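Local atomic coordinates of RagB/SusD domain protein (Flavobacterium johnsoniae, PDB entry 5J5U), a protein that binds chitin and, as a SusD homologue from a chitin utilization locus, probably helps capture chitin chains at the outer membrane. Residues Tyr33-Arg36 and Thr37-Tyr41; Gln113-Thr116 and Asp117-Asp121; Thr405-Trp408 and Ile409-Phe413; Leu20-Thr23 and Gln24-Ser28. All coordinates share one frame; numbering follows the deposited sequence.

Contact 1: Tyr33-Arg36 and Thr37-Tyr41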
# COMPACT_ATOMS: atom_id res chain seq x y z
N TYR A 33 -5.92 0.10 12.54
CA TYR A 33 -5.09 0.97 11.69
C TYR A 33 -5.38 0.86 10.22
O TYR A 33 -4.94 1.70 9.45
CB TYR A 33 -3.58 0.76 11.92
CG TYR A 33 -2.95 -0.53 11.48
CD1 TYR A 33 -2.71 -0.81 10.15
CD2 TYR A 33 -2.54 -1.47 12.43
CE1 TYR A 33 -2.09 -2.02 9.75
CE2 TYR A 33 -1.92 -2.66 12.06
CZ TYR A 33 -1.70 -2.93 10.73
OH TYR A 33 -1.09 -4.10 10.39
N GLN A 34 -6.12 -0.17 9.80
CA GLN A 34 -6.61 -0.17 8.42
C GLN A 34 -7.56 0.99 8.23
O GLN A 34 -7.57 1.65 7.19
CB GLN A 34 -7.32 -1.49 8.07
CG GLN A 34 -6.41 -2.68 7.96
CD GLN A 34 -5.43 -2.56 6.79
OE1 GLN A 34 -5.66 -1.83 5.82
NE2 GLN A 34 -4.33 -3.29 6.89
N HIS A 35 -8.37 1.24 9.26
CA HIS A 35 -9.32 2.33 9.18
C HIS A 35 -8.57 3.67 9.22
O HIS A 35 -8.85 4.58 8.43
CB HIS A 35 -10.33 2.24 10.34
CG HIS A 35 -11.53 3.12 10.19
ND1 HIS A 35 -12.50 3.25 11.16
CD2 HIS A 35 -11.93 3.91 9.16
CE1 HIS A 35 -13.43 4.09 10.75
NE2 HIS A 35 -13.11 4.51 9.54
N ARG A 36 -7.60 3.80 10.12
CA ARG A 36 -6.98 5.10 10.37
C ARG A 36 -5.79 5.40 9.42
O ARG A 36 -5.68 6.50 8.89
CB ARG A 36 -6.54 5.17 11.83
CG ARG A 36 -7.71 5.25 12.81
CD ARG A 36 -7.31 4.86 14.25
NE ARG A 36 -8.44 5.03 15.17
CZ ARG A 36 -9.45 4.17 15.28
NH1 ARG A 36 -9.47 3.07 14.54
NH2 ARG A 36 -10.45 4.41 16.12
N THR A 37 -4.93 4.42 9.18
CA THR A 37 -3.73 4.68 8.39
C THR A 37 -3.92 4.42 6.91
O THR A 37 -3.43 5.17 6.08
CB THR A 37 -2.55 3.83 8.87
OG1 THR A 37 -2.50 3.85 10.30
CG2 THR A 37 -1.25 4.39 8.33
N ASN A 38 -4.65 3.35 6.58
CA ASN A 38 -4.94 2.99 5.19
C ASN A 38 -6.08 3.84 4.62
O ASN A 38 -5.87 4.65 3.70
CB ASN A 38 -5.27 1.47 5.11
CG ASN A 38 -5.57 0.97 3.67
OD1 ASN A 38 -5.59 1.71 2.69
ND2 ASN A 38 -5.81 -0.34 3.58
N LEU A 39 -7.27 3.68 5.21
CA LEU A 39 -8.46 4.33 4.68
C LEU A 39 -8.43 5.85 4.85
O LEU A 39 -8.45 6.57 3.89
CB LEU A 39 -9.73 3.75 5.35
CG LEU A 39 -11.13 4.19 4.85
CD1 LEU A 39 -11.17 4.33 3.34
CD2 LEU A 39 -12.25 3.24 5.31
N ILE A 40 -8.36 6.33 6.08
CA ILE A 40 -8.56 7.75 6.34
C ILE A 40 -7.38 8.59 5.88
O ILE A 40 -7.55 9.46 5.01
CB ILE A 40 -8.83 8.04 7.85
CG1 ILE A 40 -10.21 7.52 8.25
CG2 ILE A 40 -8.74 9.53 8.12
CD1 ILE A 40 -10.42 7.40 9.76
N TYR A 41 -6.20 8.38 6.44
CA TYR A 41 -5.09 9.29 6.11
C TYR A 41 -4.41 8.95 4.77
O TYR A 41 -4.42 9.79 3.87
CB TYR A 41 -4.06 9.34 7.23
CG TYR A 41 -4.36 10.37 8.31
CD1 TYR A 41 -5.04 11.54 8.01
CD2 TYR A 41 -3.99 10.14 9.63
CE1 TYR A 41 -5.32 12.47 9.00
CE2 TYR A 41 -4.25 11.07 10.62
CZ TYR A 41 -4.93 12.23 10.31
OH TYR A 41 -5.20 13.13 11.31
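Gln34 and Asn38 join their side-chain amides one turn apart on helix 31-45, a local contact in the buried interior of this SusD-like protein. Asn38 ND2 gives its hydrogen to Gln34 OE1 at 2.7 Å, with an N-H...O angle of 176°. The acceptor lies in the amide plane of Asn38, while the two amides are turned 75° against each other. With Asn38 CG anti to the backbone N (chi1 -179°) and the Gln34 chain bent at chi2, both groups are brought to the same flank of the helix. Asn38 ND2 also donates to Phe413 O and Asn38 OD1 accepts from Ser415 N, so that three bonds hold this amide. A leucine in its place would probably leave Gln34 OE1 and Phe413 O without their donor and Ser415 N without its acceptor, and loosen the tie to the chain around Phe413. Further round, Ile40 CD1 makes an off-centre CH-pi contact with the His35 ring, 4.2 Å from its centroid, and Leu39 CD2 lies 3.9 Å from His35 CD2; His35 NE2 is hydrogen-bonded to Asp254. The backbone underneath is widened: Leu39 N bonds to Gln34 O at 2.9 Å, Ile40 N to His35 O at 3.0 Å and Tyr41 N to Arg36 O at 3.1 Å. These successive i to i+5 bonds are the signature of a pi-helical segment within an alpha-helix.

Contact 2: Gln113-Thr116 and Asp117-Asp121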
# COMPACT_ATOMS: atom_id res chain seq x y z
N GLN A 113 8.49 -2.28 7.03
CA GLN A 113 8.51 -1.42 5.85
C GLN A 113 7.38 -0.37 5.86
O GLN A 113 7.62 0.80 5.54
CB GLN A 113 8.43 -2.28 4.58
CG GLN A 113 8.23 -1.50 3.31
CD GLN A 113 6.81 -1.62 2.78
OE1 GLN A 113 6.33 -2.74 2.50
NE2 GLN A 113 6.12 -0.47 2.62
N ARG A 114 6.16 -0.78 6.16
CA ARG A 114 5.08 0.19 6.26
C ARG A 114 5.46 1.23 7.34
O ARG A 114 5.39 2.46 7.10
CB ARG A 114 3.75 -0.52 6.58
CG ARG A 114 3.26 -1.50 5.45
CD ARG A 114 2.40 -2.64 5.97
NE ARG A 114 2.83 -3.06 7.31
CZ ARG A 114 2.03 -3.56 8.25
NH1 ARG A 114 0.75 -3.75 8.01
NH2 ARG A 114 2.54 -3.85 9.44
N LEU A 115 5.96 0.74 8.47
CA LEU A 115 6.28 1.58 9.62
C LEU A 115 7.24 2.72 9.27
O LEU A 115 6.89 3.90 9.43
CB LEU A 115 6.86 0.72 10.76
CG LEU A 115 6.93 1.35 12.15
CD1 LEU A 115 5.56 1.79 12.63
CD2 LEU A 115 7.49 0.35 13.13
N THR A 116 8.43 2.38 8.75
CA THR A 116 9.43 3.40 8.46
C THR A 116 8.87 4.30 7.35
O THR A 116 8.96 5.54 7.42
CB THR A 116 10.82 2.77 8.09
OG1 THR A 116 11.78 3.79 7.81
CG2 THR A 116 10.74 1.74 6.92
N ASP A 117 8.17 3.68 6.39
CA ASP A 117 7.69 4.47 5.25
C ASP A 117 6.71 5.55 5.72
O ASP A 117 6.61 6.63 5.11
CB ASP A 117 7.06 3.57 4.22
CG ASP A 117 8.08 2.92 3.31
OD1 ASP A 117 9.28 3.24 3.45
OD2 ASP A 117 7.67 2.09 2.45
N ILE A 118 6.01 5.28 6.83
CA ILE A 118 5.07 6.26 7.34
C ILE A 118 5.77 7.24 8.33
O ILE A 118 5.48 8.44 8.32
CB ILE A 118 3.85 5.58 7.96
CG1 ILE A 118 2.89 5.11 6.86
CG2 ILE A 118 3.08 6.54 8.87
CD1 ILE A 118 2.18 6.27 6.16
N TYR A 119 6.70 6.76 9.16
CA TYR A 119 7.21 7.66 10.22
C TYR A 119 8.65 8.09 10.03
O TYR A 119 9.12 9.00 10.71
CB TYR A 119 7.06 7.02 11.60
CG TYR A 119 5.63 6.68 11.97
CD1 TYR A 119 4.78 7.64 12.48
CD2 TYR A 119 5.13 5.38 11.80
CE1 TYR A 119 3.47 7.34 12.84
CE2 TYR A 119 3.81 5.06 12.14
CZ TYR A 119 2.99 6.06 12.67
OH TYR A 119 1.67 5.78 13.02
N GLY A 120 9.37 7.42 9.14
CA GLY A 120 10.77 7.72 8.90
C GLY A 120 11.71 6.89 9.74
O GLY A 120 11.65 5.65 9.71
N ASP A 121 12.61 7.56 10.48
CA ASP A 121 13.50 6.86 11.40
C ASP A 121 12.65 6.28 12.53
O ASP A 121 11.86 6.98 13.13
CB ASP A 121 14.58 7.78 11.98
CG ASP A 121 15.57 8.30 10.94
OD1 ASP A 121 15.56 7.87 9.76
OD2 ASP A 121 16.39 9.16 11.31
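Gln113 and Asp117 set amide against carboxylate on the last turns of helix 98-119, their planes 50° apart. Gln113 NE2 donates a hydrogen bond to Asp117 OD2 at 3.0 Å, meeting that oxygen from above the carboxylate plane, 38° out of it. The bend of the Gln113 chain at chi2 folds the amide back toward the acid. Both groups have further partners: Gln113 NE2 also hydrogen-bonds to Glu417, whereas Asp117 OD2 forms a salt bridge with Arg195 and OD1 receives hydrogen bonds from Tyr147 and Trp481. The carboxylate is thus gripped through both oxygens in a buried setting, and the nearby arginine would be expected to favour its charged form.

On another side of the helix Leu115 and Tyr119 cross at an angle, Leu115 CD1 lying 3.7 Å from Tyr119 CD2. Ile118 CG2 sits over the centre of one face of the same ring, 3.6 Å above its plane, and the phenol oxygen is hydrogen-bonded to Ala69 O. Toward the end of the helix, Thr116 holds the departing chain. Its hydroxyl, placed anti to the backbone N, donates to Gly120 O at 2.7 Å from above the carbonyl plane, while Gly120 N bonds to Thr116 O at 2.6 Å. Gly120 has a positive phi of 93°, at which a CB would jam against the preceding carbonyl oxygen. A glycine leaving the helix with positive phi is the usual mark of a C-terminal helix stop, here reinforced by the threonine hydroxyl.

Contact 3: Thr405-Trp408 and Ile409-Phe413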
# COMPACT_ATOMS: atom_id res chain seq x y z
N THR A 405 0.53 6.42 -12.26
CA THR A 405 -0.93 6.38 -12.26
C THR A 405 -1.44 4.94 -12.19
O THR A 405 -2.37 4.61 -11.41
CB THR A 405 -1.49 7.09 -13.51
OG1 THR A 405 -0.87 8.38 -13.64
CG2 THR A 405 -3.00 7.26 -13.41
N GLN A 406 -0.82 4.07 -12.99
CA GLN A 406 -1.22 2.67 -12.96
C GLN A 406 -0.94 2.03 -11.58
O GLN A 406 -1.78 1.29 -11.06
CB GLN A 406 -0.51 1.88 -14.07
CG GLN A 406 -1.04 2.17 -15.45
CD GLN A 406 -2.53 1.89 -15.58
OE1 GLN A 406 -3.08 1.02 -14.91
NE2 GLN A 406 -3.19 2.66 -16.44
N LEU A 407 0.22 2.30 -11.00
CA LEU A 407 0.52 1.77 -9.66
C LEU A 407 -0.48 2.29 -8.62
O LEU A 407 -0.93 1.58 -7.74
CB LEU A 407 1.95 2.14 -9.24
CG LEU A 407 3.08 1.27 -9.79
CD1 LEU A 407 4.40 2.03 -9.74
CD2 LEU A 407 3.18 -0.03 -9.03
N TRP A 408 -0.82 3.56 -8.76
CA TRP A 408 -1.79 4.22 -7.90
C TRP A 408 -3.14 3.50 -8.00
O TRP A 408 -3.87 3.39 -7.00
CB TRP A 408 -1.89 5.71 -8.29
CG TRP A 408 -2.95 6.47 -7.60
CD1 TRP A 408 -2.98 6.83 -6.28
CD2 TRP A 408 -4.14 7.01 -8.19
NE1 TRP A 408 -4.13 7.53 -6.01
CE2 TRP A 408 -4.86 7.66 -7.17
CE3 TRP A 408 -4.68 7.00 -9.49
CZ2 TRP A 408 -6.07 8.31 -7.40
CZ3 TRP A 408 -5.88 7.64 -9.71
CH2 TRP A 408 -6.56 8.29 -8.68
N ILE A 409 -3.44 2.97 -9.18
CA ILE A 409 -4.67 2.19 -9.34
C ILE A 409 -4.49 0.80 -8.75
O ILE A 409 -5.35 0.28 -8.04
CB ILE A 409 -5.10 2.11 -10.82
CG1 ILE A 409 -5.49 3.51 -11.31
CG2 ILE A 409 -6.29 1.16 -10.97
CD1 ILE A 409 -5.91 3.59 -12.75
N THR A 410 -3.33 0.21 -8.99
CA THR A 410 -3.00 -1.12 -8.50
C THR A 410 -2.96 -1.17 -6.97
O THR A 410 -3.37 -2.18 -6.37
CB THR A 410 -1.64 -1.57 -9.11
OG1 THR A 410 -1.86 -1.92 -10.48
CG2 THR A 410 -1.06 -2.76 -8.39
N TYR A 411 -2.53 -0.07 -6.34
CA TYR A 411 -2.44 0.02 -4.88
C TYR A 411 -3.73 0.42 -4.21
O TYR A 411 -3.73 0.76 -3.03
CB TYR A 411 -1.37 1.02 -4.47
CG TYR A 411 0.05 0.55 -4.67
CD1 TYR A 411 0.45 -0.73 -4.31
CD2 TYR A 411 0.98 1.39 -5.23
CE1 TYR A 411 1.76 -1.16 -4.51
CE2 TYR A 411 2.29 0.99 -5.42
CZ TYR A 411 2.67 -0.28 -5.06
OH TYR A 411 3.99 -0.65 -5.27
N LEU A 412 -4.83 0.40 -4.95
CA LEU A 412 -6.14 0.68 -4.35
C LEU A 412 -6.42 -0.36 -3.27
O LEU A 412 -6.05 -1.52 -3.44
CB LEU A 412 -7.23 0.69 -5.41
CG LEU A 412 -8.58 1.26 -4.98
CD1 LEU A 412 -8.39 2.70 -4.57
CD2 LEU A 412 -9.63 1.12 -6.12
N PHE A 413 -7.01 0.07 -2.15
CA PHE A 413 -7.20 -0.76 -0.95
C PHE A 413 -5.89 -1.07 -0.20
O PHE A 413 -5.93 -1.65 0.89
CB PHE A 413 -7.93 -2.07 -1.29
CG PHE A 413 -9.17 -1.86 -2.11
CD1 PHE A 413 -10.10 -0.90 -1.76
CD2 PHE A 413 -9.37 -2.59 -3.28
CE1 PHE A 413 -11.22 -0.69 -2.54
CE2 PHE A 413 -10.49 -2.39 -4.06
CZ PHE A 413 -11.42 -1.45 -3.68
O HOH W 1 -2.81 -1.20 -13.21
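The C-terminal turn of helix 399-410 carries this contact, in which Leu407 and Tyr411 lie side by side and point the same way. Leu407 CD2 rests 3.9 Å from Tyr411 CE2, and Leu407 CB is a similar distance from that ring atom. Tyr411 CG stands anti to its carbonyl carbon (chi1 -73°), which carries the ring back along the helix beside the leucine; the phenol is hydrogen-bonded to Glu339. Tyr411 is also the first residue to leave helical backbone angles, although its N still bonds to Leu407 O at 2.7 Å. The exit is therefore made while the last i to i+4 bond is kept, and Leu412 N then bonds to Ile409 O at 3.1 Å, closing a type I turn over Thr410 and Tyr411 that ends the helix. On another flank a water bridges two polar side chains: it donates to Gln406 OE1 at 2.8 Å and is hydrogen-bonded to Thr410 OG1 at 3.0 Å. Arg275 is a second partner of Gln406 OE1, and Ser338 of Thr410 OG1. Trp408 CE3 touches Ile409 CG1 at 4.0 Å, the two side chains crossing, and Trp408 NE1 is hydrogen-bonded to Val46 O.

Contact 4: Leu20-Thr23 and Gln24-Ser28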
# COMPACT_ATOMS: atom_id res chain seq x y z
N LEU A 20 3.32 -16.98 13.62
CA LEU A 20 3.32 -16.56 12.24
C LEU A 20 1.90 -16.25 11.81
O LEU A 20 1.65 -15.19 11.25
CB LEU A 20 3.93 -17.63 11.32
CG LEU A 20 3.91 -17.33 9.81
CD1 LEU A 20 4.47 -15.97 9.52
CD2 LEU A 20 4.64 -18.38 8.98
N THR A 21 0.97 -17.16 12.12
CA THR A 21 -0.46 -17.02 11.78
C THR A 21 -1.06 -15.74 12.39
O THR A 21 -1.82 -15.01 11.74
CB THR A 21 -1.29 -18.28 12.25
OG1 THR A 21 -0.92 -19.43 11.48
CG2 THR A 21 -2.80 -18.06 12.11
N PHE A 22 -0.71 -15.49 13.65
CA PHE A 22 -1.17 -14.28 14.34
C PHE A 22 -0.65 -13.02 13.62
O PHE A 22 -1.43 -12.12 13.31
CB PHE A 22 -0.71 -14.31 15.79
CG PHE A 22 -1.11 -13.12 16.58
CD1 PHE A 22 -2.35 -13.08 17.20
CD2 PHE A 22 -0.25 -12.05 16.73
CE1 PHE A 22 -2.73 -11.98 17.95
CE2 PHE A 22 -0.62 -10.96 17.48
CZ PHE A 22 -1.86 -10.92 18.08
N THR A 23 0.64 -12.96 13.33
CA THR A 23 1.20 -11.81 12.64
C THR A 23 0.57 -11.57 11.29
O THR A 23 0.20 -10.42 10.94
CB THR A 23 2.70 -11.97 12.45
OG1 THR A 23 3.33 -11.91 13.74
CG2 THR A 23 3.25 -10.83 11.59
N GLN A 24 0.45 -12.64 10.51
CA GLN A 24 -0.17 -12.55 9.20
C GLN A 24 -1.60 -12.02 9.33
O GLN A 24 -2.01 -11.15 8.56
CB GLN A 24 -0.15 -13.90 8.50
CG GLN A 24 1.24 -14.28 8.03
CD GLN A 24 1.25 -15.55 7.21
OE1 GLN A 24 0.25 -16.27 7.16
NE2 GLN A 24 2.39 -15.85 6.58
N LEU A 25 -2.33 -12.49 10.33
CA LEU A 25 -3.69 -12.00 10.53
C LEU A 25 -3.71 -10.52 11.01
O LEU A 25 -4.60 -9.76 10.64
CB LEU A 25 -4.44 -12.93 11.51
CG LEU A 25 -5.02 -14.21 10.86
CD1 LEU A 25 -5.51 -15.25 11.88
CD2 LEU A 25 -6.14 -13.86 9.87
N CYS A 26 -2.72 -10.10 11.79
CA CYS A 26 -2.62 -8.72 12.22
C CYS A 26 -2.38 -7.76 11.03
O CYS A 26 -2.84 -6.61 11.03
CB CYS A 26 -1.50 -8.57 13.26
SG CYS A 26 -1.92 -9.03 14.97
N MET A 27 -1.66 -8.23 10.02
CA MET A 27 -1.31 -7.34 8.92
C MET A 27 -2.49 -6.89 8.05
O MET A 27 -2.33 -5.97 7.25
CB MET A 27 -0.26 -7.99 8.02
CG MET A 27 1.10 -8.07 8.67
SD MET A 27 2.33 -8.62 7.47
CE MET A 27 2.45 -7.18 6.40
N SER A 28 -3.67 -7.49 8.21
CA SER A 28 -4.84 -7.09 7.40
C SER A 28 -6.14 -7.07 8.19
O SER A 28 -7.08 -6.40 7.80
CB SER A 28 -5.01 -8.03 6.20
OG SER A 28 -5.46 -9.30 6.61
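Cys26 places its sulfur over one face of the Phe22 ring, a sulfur-aromatic contact one turn along helix 16-29. SG stands 3.8 Å from the Phe22 ring centroid and 28° off the ring normal, shifted toward the rim so that its closest ring atom is Phe22 CE2 at 3.4 Å. The torsions bring the pair together: Phe22 CG is anti to the backbone N (chi1 180°), and Cys26 SG, anti to its own carbonyl carbon (chi1 -81°), leans back toward the preceding turn. On a different flank Leu20 and Gln24 cross, Leu20 CD1 packing against Gln24 NE2 at 3.6 Å. The Gln24 chain runs extended beyond CG to a loop, where OE1 accepts from Leu172 N and NE2 donates to Asp171. With Gln24 cut back to an alanine, Leu172 N and the Asp171 carboxylate are likely to lose these partners, and a gap would probably open beside Leu20. Thr21 and Leu25 lie side by side, with Thr21 CG2 3.9 Å from Leu25 CD1, and Thr21 OG1 is hydrogen-bonded to Gly170 O. Beneath these pairs the backbone keeps regular i to i+4 bonds, among them Gln24 N to Leu20 O at 2.9 Å. Outward, Phe22, Thr23 and Cys26 pack on helix 66-90, Leu20, Thr23, Gln24 and Met27 meet Met107 of helix 98-119, and Gln24, Leu25 and Ser28 rest on Met226 of strand 224-226.

How the contacts relate
Contact 1 touches each of the other three. Tyr33 OH is the junction toward contacts 2 and 4, lying 3.0 Å from Arg114 NH1 and 3.1 Å from Cys26 O, both probable hydrogen bonds; Glu80 binds both Tyr33 OH and Arg114, adding helix 66-90 to the cluster. Toward contact 3 the tie is Asn38 ND2 to Phe413 O at 3.0 Å. Helix 16-29 of contact 4 is followed directly in the chain by helix 31-45 of contact 1, their contact centres about 17 Å apart. Contact 3 touches neither contact 2 nor contact 4, its nearest atoms about 8 Å from each. All four contacts lie within the SusD-like family region.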